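Histidine--tRNA ligase (Thermus thermophilus, PDB 1H4V) catalyses the ATP-dependent attachment of L-histidine to tRNA(His), releasing AMP and diphosphate, and works as a homodimer. Local coordinates at residues I43-Q48 / T83-R88; L139-V144 / E241-R246; A177-V182 / N201-L206; E393-R398 / G402-L407. One frame throughout, in Å; residues are numbered along the deposited sequence.

In the fold
Following the chain from the N terminus, contact 1 closes first: within the catalytic domain it brings helix 83-92 back to strand 44-46, beside the second subunit. Contact 2 opens at helix 137-153 and closes nearly a hundred residues later at helix 231-246, joining the two catalytic portions of the sequence, again next to the partner chain. Nested inside that long loop is contact 3, a short closure within the helical region inserted between those portions; its centre is about 30 Å from that of contact 2. Contact 4 comes last, a tight hairpin in the anticodon-binding domain, about 58 Å between centres from contact 1. None of the four cross along the chain.

Contact 1 of 4, residues I43-Q48 / T83-R88; sequences IFEETQ and TAAMVR
In the catalytic domain of this class II synthetase, Glu45 on strand 44-46 and Arg88 on helix 83-92 meet in a buried, two-pronged salt bridge. The arginine grips the carboxylate side-on, one nitrogen to each oxygen. Arg88 NE reaches the syn lone pair of Glu45 OE1 at 3.0 Å, a rather bent bond with an N-H...O angle of 135°. The second prong is straighter, Arg88 NH2 to Glu45 OE2 at 3.2 Å; that acceptor lies in the guanidinium plane, yet the donor stands above the carboxylate plane. The carboxylate and guanidinium planes lie 60° apart, so the grip is twisted rather than coplanar. Bends at the second and third torsions of Arg88 fold its chain back so that the NE side faces the strand. Beside the grip, Ala85 CB lies 3.5 Å from Glu45 OE2, a methyl packed against the carboxylate. Arg88 NH1 is engaged too, by Glu92 and by Asp11 of the second subunit, so three acidic residues surround one cation. A leucine in place of Arg88 would probably leave the buried Glu45 carboxylate without its countercharge and Asp11 of the second subunit without its mate. A buried salt bridge whose arginine is shared across the dimer is consistent with the catalytic domain of a homodimeric class II synthetase, here joining a strand of the small antiparallel sheet to helix 83-92 beside the second subunit.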
loop_
_atom_site.group_PDB
_atom_site.type_symbol
_atom_site.label_atom_id
_atom_site.label_comp_id
_atom_site.label_asym_id
_atom_site.label_seq_id
_atom_site.Cartn_x
_atom_site.Cartn_y
_atom_site.Cartn_z
ATOM N N ILE A 43 1.874 9.383 -5.004
ATOM C CA ILE A 43 0.544 9.292 -5.585
ATOM C C ILE A 43 0.367 10.336 -6.699
ATOM O O ILE A 43 -0.350 10.109 -7.667
ATOM C CB ILE A 43 -0.524 9.502 -4.499
ATOM C CG1 ILE A 43 -0.462 8.353 -3.477
ATOM C CG2 ILE A 43 -1.885 9.640 -5.129
ATOM C CD1 ILE A 43 -0.831 6.971 -4.017
ATOM N N PHE A 44 1.010 11.489 -6.557
ATOM C CA PHE A 44 0.922 12.528 -7.582
ATOM C C PHE A 44 2.298 13.061 -7.941
ATOM O O PHE A 44 3.248 12.942 -7.164
ATOM C CB PHE A 44 0.005 13.684 -7.140
ATOM C CG PHE A 44 0.414 14.358 -5.852
ATOM C CD1 PHE A 44 1.595 15.087 -5.767
ATOM C CD2 PHE A 44 -0.407 14.286 -4.731
ATOM C CE1 PHE A 44 1.957 15.740 -4.578
ATOM C CE2 PHE A 44 -0.057 14.933 -3.538
ATOM C CZ PHE A 44 1.133 15.662 -3.464
ATOM N N GLU A 45 2.397 13.640 -9.130
ATOM C CA GLU A 45 3.652 14.200 -9.629
ATOM C C GLU A 45 3.373 15.390 -10.530
ATOM O O GLU A 45 2.212 15.723 -10.808
ATOM C CB GLU A 45 4.417 13.146 -10.435
ATOM C CG GLU A 45 4.617 11.864 -9.683
ATOM C CD GLU A 45 5.962 11.236 -9.938
ATOM O OE1 GLU A 45 6.915 11.972 -10.272
ATOM O OE2 GLU A 45 6.069 10.006 -9.777
ATOM N N GLU A 46 4.440 16.034 -10.986
ATOM C CA GLU A 46 4.272 17.160 -11.888
ATOM C C GLU A 46 3.634 16.582 -13.136
ATOM O O GLU A 46 4.043 15.530 -13.627
ATOM C CB GLU A 46 5.611 17.783 -12.260
ATOM C CG GLU A 46 6.282 18.541 -11.163
ATOM C CD GLU A 46 7.361 19.441 -11.720
ATOM O OE1 GLU A 46 7.029 20.276 -12.595
ATOM O OE2 GLU A 46 8.534 19.309 -11.294
ATOM N N THR A 47 2.620 17.276 -13.633
ATOM C CA THR A 47 1.885 16.868 -14.822
ATOM C C THR A 47 2.772 16.465 -15.999
ATOM O O THR A 47 2.469 15.518 -16.714
ATOM C CB THR A 47 0.953 18.005 -15.252
ATOM O OG1 THR A 47 -0.022 18.204 -14.225
ATOM C CG2 THR A 47 0.261 17.692 -16.554
ATOM N N GLN A 48 3.870 17.181 -16.200
ATOM C CA GLN A 48 4.759 16.876 -17.317
ATOM C C GLN A 48 5.340 15.464 -17.273
ATOM O O GLN A 48 5.742 14.926 -18.296
ATOM C CB GLN A 48 5.891 17.903 -17.385
ATOM C CG GLN A 48 6.718 18.011 -16.124
ATOM C CD GLN A 48 7.772 19.094 -16.234
ATOM O OE1 GLN A 48 8.603 19.075 -17.144
ATOM N NE2 GLN A 48 7.745 20.045 -15.308
ATOM N N THR A 83 4.979 3.279 -15.395
ATOM C CA THR A 83 6.235 3.396 -16.146
ATOM C C THR A 83 6.949 4.738 -16.100
ATOM O O THR A 83 8.119 4.788 -15.726
ATOM C CB THR A 83 6.052 2.994 -17.631
ATOM O OG1 THR A 83 5.398 1.718 -17.705
ATOM C CG2 THR A 83 7.422 2.882 -18.323
ATOM N N ALA A 84 6.265 5.819 -16.476
ATOM C CA ALA A 84 6.888 7.139 -16.458
ATOM C C ALA A 84 7.401 7.510 -15.064
ATOM O O ALA A 84 8.467 8.111 -14.930
ATOM C CB ALA A 84 5.912 8.201 -16.953
ATOM N N ALA A 85 6.641 7.157 -14.033
ATOM C CA ALA A 85 7.033 7.453 -12.653
ATOM C C ALA A 85 8.296 6.688 -12.272
ATOM O O ALA A 85 9.168 7.215 -11.587
ATOM C CB ALA A 85 5.908 7.092 -11.699
ATOM N N MET A 86 8.391 5.443 -12.719
ATOM C CA MET A 86 9.558 4.618 -12.415
ATOM C C MET A 86 10.782 5.121 -13.155
ATOM O O MET A 86 11.865 5.182 -12.576
ATOM C CB MET A 86 9.264 3.148 -12.739
ATOM C CG MET A 86 8.187 2.608 -11.804
ATOM S SD MET A 86 7.400 1.082 -12.281
ATOM C CE MET A 86 8.604 -0.104 -11.617
ATOM N N VAL A 87 10.606 5.495 -14.420
ATOM C CA VAL A 87 11.711 6.041 -15.215
ATOM C C VAL A 87 12.167 7.350 -14.566
ATOM O O VAL A 87 13.362 7.627 -14.479
ATOM C CB VAL A 87 11.283 6.352 -16.667
ATOM C CG1 VAL A 87 12.388 7.137 -17.375
ATOM C CG2 VAL A 87 10.990 5.065 -17.417
ATOM N N ARG A 88 11.203 8.144 -14.100
ATOM C CA ARG A 88 11.492 9.414 -13.447
ATOM C C ARG A 88 12.290 9.163 -12.169
ATOM O O ARG A 88 13.126 9.977 -11.778
ATOM C CB ARG A 88 10.182 10.150 -13.138
ATOM C CG ARG A 88 10.324 11.606 -12.669
ATOM C CD ARG A 88 10.694 11.687 -11.191
ATOM N NE ARG A 88 9.710 10.999 -10.360
ATOM C CZ ARG A 88 9.980 10.453 -9.180
ATOM N NH1 ARG A 88 11.205 10.515 -8.683
ATOM N NH2 ARG A 88 9.031 9.825 -8.509
#

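Contact 2 of 4, residues L139-V144 / E241-R246; sequences LDAEAV and ERHLER
Ala141 and His243 make the tight spot where helices 137-153 and 231-246 pack, their CB atoms only 3.4 Å apart. The two segment axes approach to 8.9 Å and cross at -46°, and the small alanine is consistent with so near an approach: its methyl lies against the root of the histidine, with His243 CG and CD2 4.1 Å from Ala141 CB. One residue on, the fit eases. Leu244, its CG beside the backbone N (chi1 -64°), sends its branched end toward the other helix, where Leu244 CD2 meets Val144 CG1 at 3.8 Å with the side chains crossing at about a right angle. The same Leu244 CD2 is 4.3 Å from Ala141 CB. Behind this apolar patch stand Leu163 and Phe269 of the central sheet, touching Leu244 and Val144 respectively. Away from this patch the 241-246 helix turns toward solvent: Arg242 and Arg246 are exposed and take no part in the packing, although Arg246 reaches a salt bridge with Glu343 of the second subunit. The polar end of His243 also leaves the pair, its ND1 hydrogen-bonded to Tyr346 OH of that subunit. The contact between the helices thus rests on van der Waals packing, without polar bonds, and joins two separate catalytic portions of the sequence by shape, while the imidazole of His243 is bonded to the dimer partner.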
loop_
_atom_site.group_PDB
_atom_site.type_symbol
_atom_site.label_atom_id
_atom_site.label_comp_id
_atom_site.label_asym_id
_atom_site.label_seq_id
_atom_site.Cartn_x
_atom_site.Cartn_y
_atom_site.Cartn_z
ATOM N N LEU A 139 16.035 -9.523 -22.066
ATOM C CA LEU A 139 15.176 -8.810 -21.133
ATOM C C LEU A 139 13.716 -8.773 -21.563
ATOM O O LEU A 139 12.818 -8.768 -20.713
ATOM C CB LEU A 139 15.697 -7.394 -20.920
ATOM C CG LEU A 139 17.121 -7.438 -20.379
ATOM C CD1 LEU A 139 17.716 -6.059 -20.383
ATOM C CD2 LEU A 139 17.114 -8.036 -18.975
ATOM N N ASP A 140 13.475 -8.751 -22.872
ATOM C CA ASP A 140 12.108 -8.733 -23.390
ATOM C C ASP A 140 11.450 -10.080 -23.111
ATOM O O ASP A 140 10.315 -10.148 -22.652
ATOM C CB ASP A 140 12.104 -8.462 -24.898
ATOM C CG ASP A 140 12.868 -7.207 -25.260
ATOM O OD1 ASP A 140 12.360 -6.413 -26.079
ATOM O OD2 ASP A 140 13.986 -7.016 -24.734
ATOM N N ALA A 141 12.176 -11.157 -23.384
ATOM C CA ALA A 141 11.646 -12.489 -23.142
ATOM C C ALA A 141 11.396 -12.670 -21.643
ATOM O O ALA A 141 10.426 -13.316 -21.239
ATOM C CB ALA A 141 12.625 -13.548 -23.657
ATOM N N GLU A 142 12.271 -12.098 -20.821
ATOM C CA GLU A 142 12.130 -12.208 -19.373
ATOM C C GLU A 142 10.882 -11.473 -18.891
ATOM O O GLU A 142 10.149 -11.982 -18.046
ATOM C CB GLU A 142 13.376 -11.656 -18.675
ATOM C CG GLU A 142 13.335 -11.725 -17.168
ATOM C CD GLU A 142 14.690 -11.432 -16.535
ATOM O OE1 GLU A 142 15.260 -12.334 -15.881
ATOM O OE2 GLU A 142 15.188 -10.297 -16.693
ATOM N N ALA A 143 10.636 -10.285 -19.439
ATOM C CA ALA A 143 9.463 -9.498 -19.069
ATOM C C ALA A 143 8.203 -10.314 -19.350
ATOM O O ALA A 143 7.297 -10.382 -18.516
ATOM C CB ALA A 143 9.429 -8.192 -19.864
ATOM N N VAL A 144 8.165 -10.933 -20.529
ATOM C CA VAL A 144 7.034 -11.762 -20.943
ATOM C C VAL A 144 6.858 -12.964 -20.009
ATOM O O VAL A 144 5.773 -13.198 -19.473
ATOM C CB VAL A 144 7.212 -12.275 -22.403
ATOM C CG1 VAL A 144 6.132 -13.274 -22.736
ATOM C CG2 VAL A 144 7.146 -11.100 -23.398
ATOM N N GLU A 241 11.520 -14.356 -29.745
ATOM C CA GLU A 241 10.751 -15.558 -30.041
ATOM C C GLU A 241 11.552 -16.804 -29.675
ATOM O O GLU A 241 11.022 -17.738 -29.070
ATOM C CB GLU A 241 10.390 -15.619 -31.526
ATOM C CG GLU A 241 9.473 -14.509 -32.006
ATOM C CD GLU A 241 9.165 -14.610 -33.493
ATOM O OE1 GLU A 241 8.611 -15.646 -33.915
ATOM O OE2 GLU A 241 9.478 -13.658 -34.239
ATOM N N ARG A 242 12.830 -16.814 -30.035
ATOM C CA ARG A 242 13.676 -17.960 -29.743
ATOM C C ARG A 242 13.711 -18.257 -28.247
ATOM O O ARG A 242 13.586 -19.413 -27.839
ATOM C CB ARG A 242 15.100 -17.730 -30.261
ATOM C CG ARG A 242 15.975 -18.972 -30.157
ATOM C CD ARG A 242 17.390 -18.725 -30.665
ATOM N NE ARG A 242 18.172 -17.911 -29.737
ATOM C CZ ARG A 242 19.455 -17.608 -29.913
ATOM N NH1 ARG A 242 20.097 -18.052 -30.985
ATOM N NH2 ARG A 242 20.099 -16.875 -29.012
ATOM N N HIS A 243 13.867 -17.218 -27.429
ATOM C CA HIS A 243 13.902 -17.420 -25.987
ATOM C C HIS A 243 12.613 -18.008 -25.421
ATOM O O HIS A 243 12.665 -18.916 -24.592
ATOM C CB HIS A 243 14.241 -16.115 -25.265
ATOM C CG HIS A 243 15.600 -15.588 -25.597
ATOM N ND1 HIS A 243 16.704 -16.407 -25.722
ATOM C CD2 HIS A 243 16.033 -14.331 -25.849
ATOM C CE1 HIS A 243 17.756 -15.677 -26.042
ATOM N NE2 HIS A 243 17.378 -14.415 -26.125
ATOM N N LEU A 244 11.459 -17.511 -25.864
ATOM C CA LEU A 244 10.187 -18.028 -25.361
ATOM C C LEU A 244 10.000 -19.493 -25.739
ATOM O O LEU A 244 9.506 -20.295 -24.940
ATOM C CB LEU A 244 9.015 -17.202 -25.893
ATOM C CG LEU A 244 8.973 -15.733 -25.448
ATOM C CD1 LEU A 244 7.781 -15.049 -26.092
ATOM C CD2 LEU A 244 8.897 -15.652 -23.927
ATOM N N GLU A 245 10.387 -19.844 -26.958
ATOM C CA GLU A 245 10.277 -21.223 -27.406
ATOM C C GLU A 245 11.105 -22.082 -26.450
ATOM O O GLU A 245 10.631 -23.086 -25.921
ATOM C CB GLU A 245 10.799 -21.345 -28.848
ATOM N N ARG A 246 12.338 -21.647 -26.215
ATOM C CA ARG A 246 13.263 -22.340 -25.338
ATOM C C ARG A 246 12.758 -22.412 -23.888
ATOM O O ARG A 246 13.170 -23.280 -23.124
ATOM C CB ARG A 246 14.618 -21.637 -25.409
ATOM C CG ARG A 246 15.730 -22.341 -24.680
ATOM C CD ARG A 246 16.084 -23.683 -25.306
ATOM N NE ARG A 246 17.057 -24.374 -24.470
ATOM C CZ ARG A 246 18.348 -24.064 -24.415
ATOM N NH1 ARG A 246 18.831 -23.084 -25.163
ATOM N NH2 ARG A 246 19.147 -24.703 -23.570
#

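Contact 3 of 4, residues A177-V182 / N201-L206; sequences AYLREV and NPMRIL
The backbones come closest at Leu179 and Pro202, whose CA atoms are 6.1 Å apart, where helix 169-183 passes the turn that follows helix 192-200. Both belong to the helical insertion that separates the two catalytic portions of this histidyl enzyme. Residues 202-206 coil without forming a regular alpha-helix: their amides bond three residues back, Arg204 N to Asn201 O, Ile205 N to Pro202 O and Leu206 N to Met203 O. One side chain, Leu179, carries the meeting. Its CG stands beside the backbone N (chi1 -76°) and the chain runs out straight from there, which brings CD1 against the backbone of the turn at Met203. At the base, Leu179 CB lies 3.7 Å from Pro202 CB, aliphatic against aliphatic. Further out, the Leu179 CD1 methyl settles over the start of the next residue, 3.8 Å from Met203 CG. It also touches the end of the coil, with Leu179 CD1 4.1 Å from Leu206 CD1, so this one methyl bridges Met203 and Leu206. Ile205 meanwhile packs against Ser194, Arg197 and Leu198 of helix 192-200, which ties the coil to the helix before it. On helix 169-183, Tyr178 has another task: its ring meets that of Phe228, and its OH is bonded to the backbone N of Arg223. A polar link to the same helix complements the leucine, since Met203 N is hydrogen-bonded to Asn176 OD1, while Leu179 CD1 rests 3.7 Å from Met203 N in plain van der Waals contact.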
loop_
_atom_site.group_PDB
_atom_site.type_symbol
_atom_site.label_atom_id
_atom_site.label_comp_id
_atom_site.label_asym_id
_atom_site.label_seq_id
_atom_site.Cartn_x
_atom_site.Cartn_y
_atom_site.Cartn_z
ATOM N N ALA A 177 3.675 6.988 -43.042
ATOM C CA ALA A 177 3.502 7.531 -44.382
ATOM C C ALA A 177 2.462 6.650 -45.069
ATOM O O ALA A 177 1.469 7.136 -45.612
ATOM C CB ALA A 177 4.814 7.487 -45.141
ATOM N N TYR A 178 2.698 5.344 -45.027
ATOM C CA TYR A 178 1.786 4.384 -45.615
ATOM C C TYR A 178 0.375 4.622 -45.096
ATOM O O TYR A 178 -0.588 4.610 -45.863
ATOM C CB TYR A 178 2.227 2.963 -45.268
ATOM C CG TYR A 178 1.136 1.937 -45.437
ATOM C CD1 TYR A 178 0.672 1.580 -46.701
ATOM C CD2 TYR A 178 0.552 1.339 -44.328
ATOM C CE1 TYR A 178 -0.353 0.646 -46.851
ATOM C CE2 TYR A 178 -0.468 0.413 -44.466
ATOM C CZ TYR A 178 -0.916 0.067 -45.727
ATOM O OH TYR A 178 -1.917 -0.870 -45.853
ATOM N N LEU A 179 0.252 4.830 -43.789
ATOM C CA LEU A 179 -1.057 5.073 -43.204
ATOM C C LEU A 179 -1.689 6.338 -43.759
ATOM O O LEU A 179 -2.905 6.403 -43.917
ATOM C CB LEU A 179 -0.966 5.175 -41.684
ATOM C CG LEU A 179 -0.804 3.853 -40.938
ATOM C CD1 LEU A 179 -0.756 4.114 -39.436
ATOM C CD2 LEU A 179 -1.968 2.934 -41.286
ATOM N N ARG A 180 -0.874 7.342 -44.055
ATOM C CA ARG A 180 -1.414 8.578 -44.598
ATOM C C ARG A 180 -1.966 8.322 -45.996
ATOM O O ARG A 180 -3.047 8.801 -46.341
ATOM C CB ARG A 180 -0.341 9.669 -44.638
ATOM N N GLU A 181 -1.231 7.548 -46.789
ATOM C CA GLU A 181 -1.661 7.225 -48.146
ATOM C C GLU A 181 -2.968 6.431 -48.176
ATOM O O GLU A 181 -3.856 6.713 -48.976
ATOM C CB GLU A 181 -0.572 6.433 -48.873
ATOM C CG GLU A 181 0.641 7.258 -49.276
ATOM C CD GLU A 181 1.793 6.392 -49.751
ATOM O OE1 GLU A 181 1.558 5.517 -50.618
ATOM O OE2 GLU A 181 2.931 6.587 -49.259
ATOM N N VAL A 182 -3.085 5.447 -47.295
ATOM C CA VAL A 182 -4.275 4.612 -47.237
ATOM C C VAL A 182 -5.472 5.245 -46.530
ATOM O O VAL A 182 -6.619 5.027 -46.924
ATOM C CB VAL A 182 -3.960 3.263 -46.549
ATOM C CG1 VAL A 182 -5.244 2.541 -46.179
ATOM C CG2 VAL A 182 -3.132 2.403 -47.471
ATOM N N ASN A 201 0.266 12.187 -36.125
ATOM C CA ASN A 201 0.687 10.825 -35.797
ATOM C C ASN A 201 -0.361 9.807 -36.251
ATOM O O ASN A 201 -1.223 9.399 -35.470
ATOM C CB ASN A 201 0.907 10.699 -34.287
ATOM C CG ASN A 201 1.511 9.360 -33.888
ATOM O OD1 ASN A 201 1.638 9.052 -32.699
ATOM N ND2 ASN A 201 1.895 8.562 -34.882
ATOM N N PRO A 202 -0.304 9.390 -37.526
ATOM C CA PRO A 202 -1.260 8.417 -38.072
ATOM C C PRO A 202 -1.440 7.136 -37.256
ATOM O O PRO A 202 -2.563 6.654 -37.100
ATOM C CB PRO A 202 -0.711 8.151 -39.468
ATOM C CG PRO A 202 -0.169 9.496 -39.850
ATOM C CD PRO A 202 0.572 9.912 -38.593
ATOM N N MET A 203 -0.348 6.585 -36.735
ATOM C CA MET A 203 -0.434 5.363 -35.939
ATOM C C MET A 203 -1.342 5.468 -34.717
ATOM O O MET A 203 -1.811 4.454 -34.195
ATOM C CB MET A 203 0.954 4.919 -35.492
ATOM C CG MET A 203 1.754 4.240 -36.578
ATOM S SD MET A 203 3.015 3.194 -35.863
ATOM C CE MET A 203 4.325 4.376 -35.657
ATOM N N ARG A 204 -1.580 6.689 -34.249
ATOM C CA ARG A 204 -2.451 6.891 -33.099
ATOM C C ARG A 204 -3.897 6.551 -33.471
ATOM O O ARG A 204 -4.703 6.197 -32.609
ATOM C CB ARG A 204 -2.355 8.340 -32.600
ATOM N N ILE A 205 -4.222 6.647 -34.756
ATOM C CA ILE A 205 -5.573 6.338 -35.207
ATOM C C ILE A 205 -5.899 4.863 -34.972
ATOM O O ILE A 205 -7.061 4.498 -34.807
ATOM C CB ILE A 205 -5.759 6.664 -36.711
ATOM C CG1 ILE A 205 -5.532 8.160 -36.956
ATOM C CG2 ILE A 205 -7.165 6.280 -37.160
ATOM C CD1 ILE A 205 -5.684 8.579 -38.410
ATOM N N LEU A 206 -4.872 4.020 -34.949
ATOM C CA LEU A 206 -5.068 2.589 -34.731
ATOM C C LEU A 206 -5.279 2.285 -33.252
ATOM O O LEU A 206 -5.673 1.178 -32.891
ATOM C CB LEU A 206 -3.862 1.800 -35.246
ATOM C CG LEU A 206 -3.428 2.024 -36.698
ATOM C CD1 LEU A 206 -2.214 1.175 -36.984
ATOM C CD2 LEU A 206 -4.557 1.679 -37.650
#

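Contact 4 of 4, residues E393-R398 / G402-L407; sequences EVTLKR and GEQVRL
Thr395 facing Arg406 and Leu396 facing Val405 sit at the middle of an antiparallel hairpin, strands 393-398 and 404-408, at one edge of the anticodon-binding domain's sheet. Backbone bonds come first: Val394 with Leu407 and Leu396 with Val405 are hydrogen-bonded pairs, each bonded in both directions, and the Leu396 N to Val405 O link, at 2.7 Å, is nearly straight. Arg398 N to Glu403 O and Gly402 N to Arg398 O close the turn, where Gly402 adopts a positive phi of 78°, a conformation that favours glycine. Polar side chains line the face of Thr395, Lys397, Gln404 and Arg406. Glu393, at the start of its strand, reaches this arginine: Arg406 NH1 forms a salt bridge with Glu393 OE2 at 2.8 Å, in the guanidinium plane. Arg406 NE donates to Thr395 OG1 at 3.0 Å; that hydroxyl is also bonded to Glu388. Lys397 runs extended until its last torsion (60°) swings Lys397 NZ to 2.8 Å from Gly402 O. Methionine at Lys397 would probably leave that carbonyl without its ammonium partner and the end of the turn less firmly fixed. Apolar contacts occupy the other face, where Leu396 CD1 meets Leu407 CD2 at 3.6 Å and Leu396 CB lies 3.9 Å from Val405 CG1, against Tyr415 of helix 412-419. The hairpin is thus two-faced: charged and hydroxyl side chains bond along the face of Thr395 and Arg406, while apolar packing seats the other against the domain's C-terminal helix.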
loop_
_atom_site.group_PDB
_atom_site.type_symbol
_atom_site.label_atom_id
_atom_site.label_comp_id
_atom_site.label_asym_id
_atom_site.label_seq_id
_atom_site.Cartn_x
_atom_site.Cartn_y
_atom_site.Cartn_z
ATOM N N GLU A 393 -8.068 -17.258 38.606
ATOM C CA GLU A 393 -7.938 -18.334 37.636
ATOM C C GLU A 393 -8.786 -18.068 36.401
ATOM O O GLU A 393 -9.421 -17.020 36.281
ATOM C CB GLU A 393 -8.372 -19.660 38.271
ATOM C CG GLU A 393 -7.534 -20.064 39.465
ATOM C CD GLU A 393 -8.081 -21.280 40.191
ATOM O OE1 GLU A 393 -7.423 -21.736 41.149
ATOM O OE2 GLU A 393 -9.164 -21.778 39.814
ATOM N N VAL A 394 -8.797 -19.040 35.493
ATOM C CA VAL A 394 -9.554 -18.948 34.250
ATOM C C VAL A 394 -9.980 -20.344 33.830
ATOM O O VAL A 394 -9.328 -21.336 34.172
ATOM C CB VAL A 394 -8.694 -18.365 33.108
ATOM C CG1 VAL A 394 -9.567 -18.017 31.919
ATOM C CG2 VAL A 394 -7.939 -17.150 33.601
ATOM N N THR A 395 -11.075 -20.417 33.086
ATOM C CA THR A 395 -11.564 -21.690 32.594
ATOM C C THR A 395 -11.385 -21.634 31.095
ATOM O O THR A 395 -11.816 -20.681 30.450
ATOM C CB THR A 395 -13.057 -21.895 32.932
ATOM O OG1 THR A 395 -13.196 -22.075 34.346
ATOM C CG2 THR A 395 -13.617 -23.115 32.218
ATOM N N LEU A 396 -10.721 -22.641 30.546
ATOM C CA LEU A 396 -10.492 -22.696 29.111
ATOM C C LEU A 396 -11.164 -23.926 28.520
ATOM O O LEU A 396 -11.284 -24.959 29.173
ATOM C CB LEU A 396 -8.988 -22.726 28.806
ATOM C CG LEU A 396 -8.160 -21.487 29.184
ATOM C CD1 LEU A 396 -6.690 -21.723 28.830
ATOM C CD2 LEU A 396 -8.701 -20.255 28.463
ATOM N N LYS A 397 -11.613 -23.804 27.279
ATOM C CA LYS A 397 -12.257 -24.912 26.614
ATOM C C LYS A 397 -11.803 -24.974 25.169
ATOM O O LYS A 397 -12.108 -24.078 24.383
ATOM C CB LYS A 397 -13.777 -24.758 26.665
ATOM C CG LYS A 397 -14.528 -25.938 26.069
ATOM C CD LYS A 397 -16.028 -25.687 26.045
ATOM C CE LYS A 397 -16.794 -26.967 25.763
ATOM N NZ LYS A 397 -16.513 -27.981 26.824
ATOM N N ARG A 398 -11.062 -26.019 24.819
ATOM C CA ARG A 398 -10.615 -26.167 23.447
ATOM C C ARG A 398 -11.878 -26.535 22.677
ATOM O O ARG A 398 -12.417 -27.628 22.830
ATOM C CB ARG A 398 -9.555 -27.261 23.338
ATOM C CG ARG A 398 -8.951 -27.371 21.948
ATOM C CD ARG A 398 -7.657 -28.173 21.951
ATOM N NE ARG A 398 -7.030 -28.184 20.629
ATOM C CZ ARG A 398 -6.673 -27.092 19.959
ATOM N NH1 ARG A 398 -6.879 -25.893 20.484
ATOM N NH2 ARG A 398 -6.119 -27.195 18.759
ATOM N N GLY A 402 -13.570 -30.032 22.869
ATOM C CA GLY A 402 -14.433 -29.944 24.036
ATOM C C GLY A 402 -13.713 -29.987 25.370
ATOM O O GLY A 402 -14.320 -29.753 26.414
ATOM N N GLU A 403 -12.420 -30.290 25.344
ATOM C CA GLU A 403 -11.626 -30.354 26.563
ATOM C C GLU A 403 -11.676 -29.029 27.339
ATOM O O GLU A 403 -11.329 -27.974 26.802
ATOM C CB GLU A 403 -10.166 -30.685 26.225
ATOM C CG GLU A 403 -9.242 -30.544 27.424
ATOM C CD GLU A 403 -7.776 -30.649 27.065
ATOM O OE1 GLU A 403 -7.322 -29.909 26.162
ATOM O OE2 GLU A 403 -7.073 -31.469 27.694
ATOM N N GLN A 404 -12.097 -29.092 28.602
ATOM C CA GLN A 404 -12.193 -27.905 29.441
ATOM C C GLN A 404 -11.281 -28.000 30.654
ATOM O O GLN A 404 -11.306 -28.986 31.390
ATOM C CB GLN A 404 -13.635 -27.694 29.900
ATOM C CG GLN A 404 -13.842 -26.394 30.658
ATOM C CD GLN A 404 -15.275 -26.189 31.105
ATOM O OE1 GLN A 404 -16.202 -26.240 30.300
ATOM N NE2 GLN A 404 -15.462 -25.956 32.393
ATOM N N VAL A 405 -10.484 -26.960 30.868
ATOM C CA VAL A 405 -9.546 -26.939 31.980
ATOM C C VAL A 405 -9.613 -25.651 32.800
ATOM O O VAL A 405 -9.998 -24.594 32.298
ATOM C CB VAL A 405 -8.110 -27.110 31.470
ATOM C CG1 VAL A 405 -7.737 -25.913 30.590
ATOM C CG2 VAL A 405 -7.150 -27.242 32.644
ATOM N N ARG A 406 -9.231 -25.755 34.067
ATOM C CA ARG A 406 -9.227 -24.615 34.971
ATOM C C ARG A 406 -7.778 -24.349 35.366
ATOM O O ARG A 406 -7.145 -25.173 36.006
ATOM C CB ARG A 406 -10.064 -24.929 36.216
ATOM C CG ARG A 406 -10.004 -23.869 37.295
ATOM C CD ARG A 406 -10.635 -22.573 36.831
ATOM N NE ARG A 406 -12.079 -22.541 37.065
ATOM C CZ ARG A 406 -12.650 -22.237 38.230
ATOM N NH1 ARG A 406 -11.906 -21.932 39.288
ATOM N NH2 ARG A 406 -13.972 -22.232 38.336
ATOM N N LEU A 407 -7.250 -23.198 34.980
ATOM C CA LEU A 407 -5.871 -22.876 35.312
ATOM C C LEU A 407 -5.722 -21.452 35.829
ATOM O O LEU A 407 -6.620 -20.623 35.657
ATOM C CB LEU A 407 -4.973 -23.100 34.084
ATOM C CG LEU A 407 -5.296 -22.362 32.781
ATOM C CD1 LEU A 407 -4.336 -22.812 31.693
ATOM C CD2 LEU A 407 -6.715 -22.659 32.346
#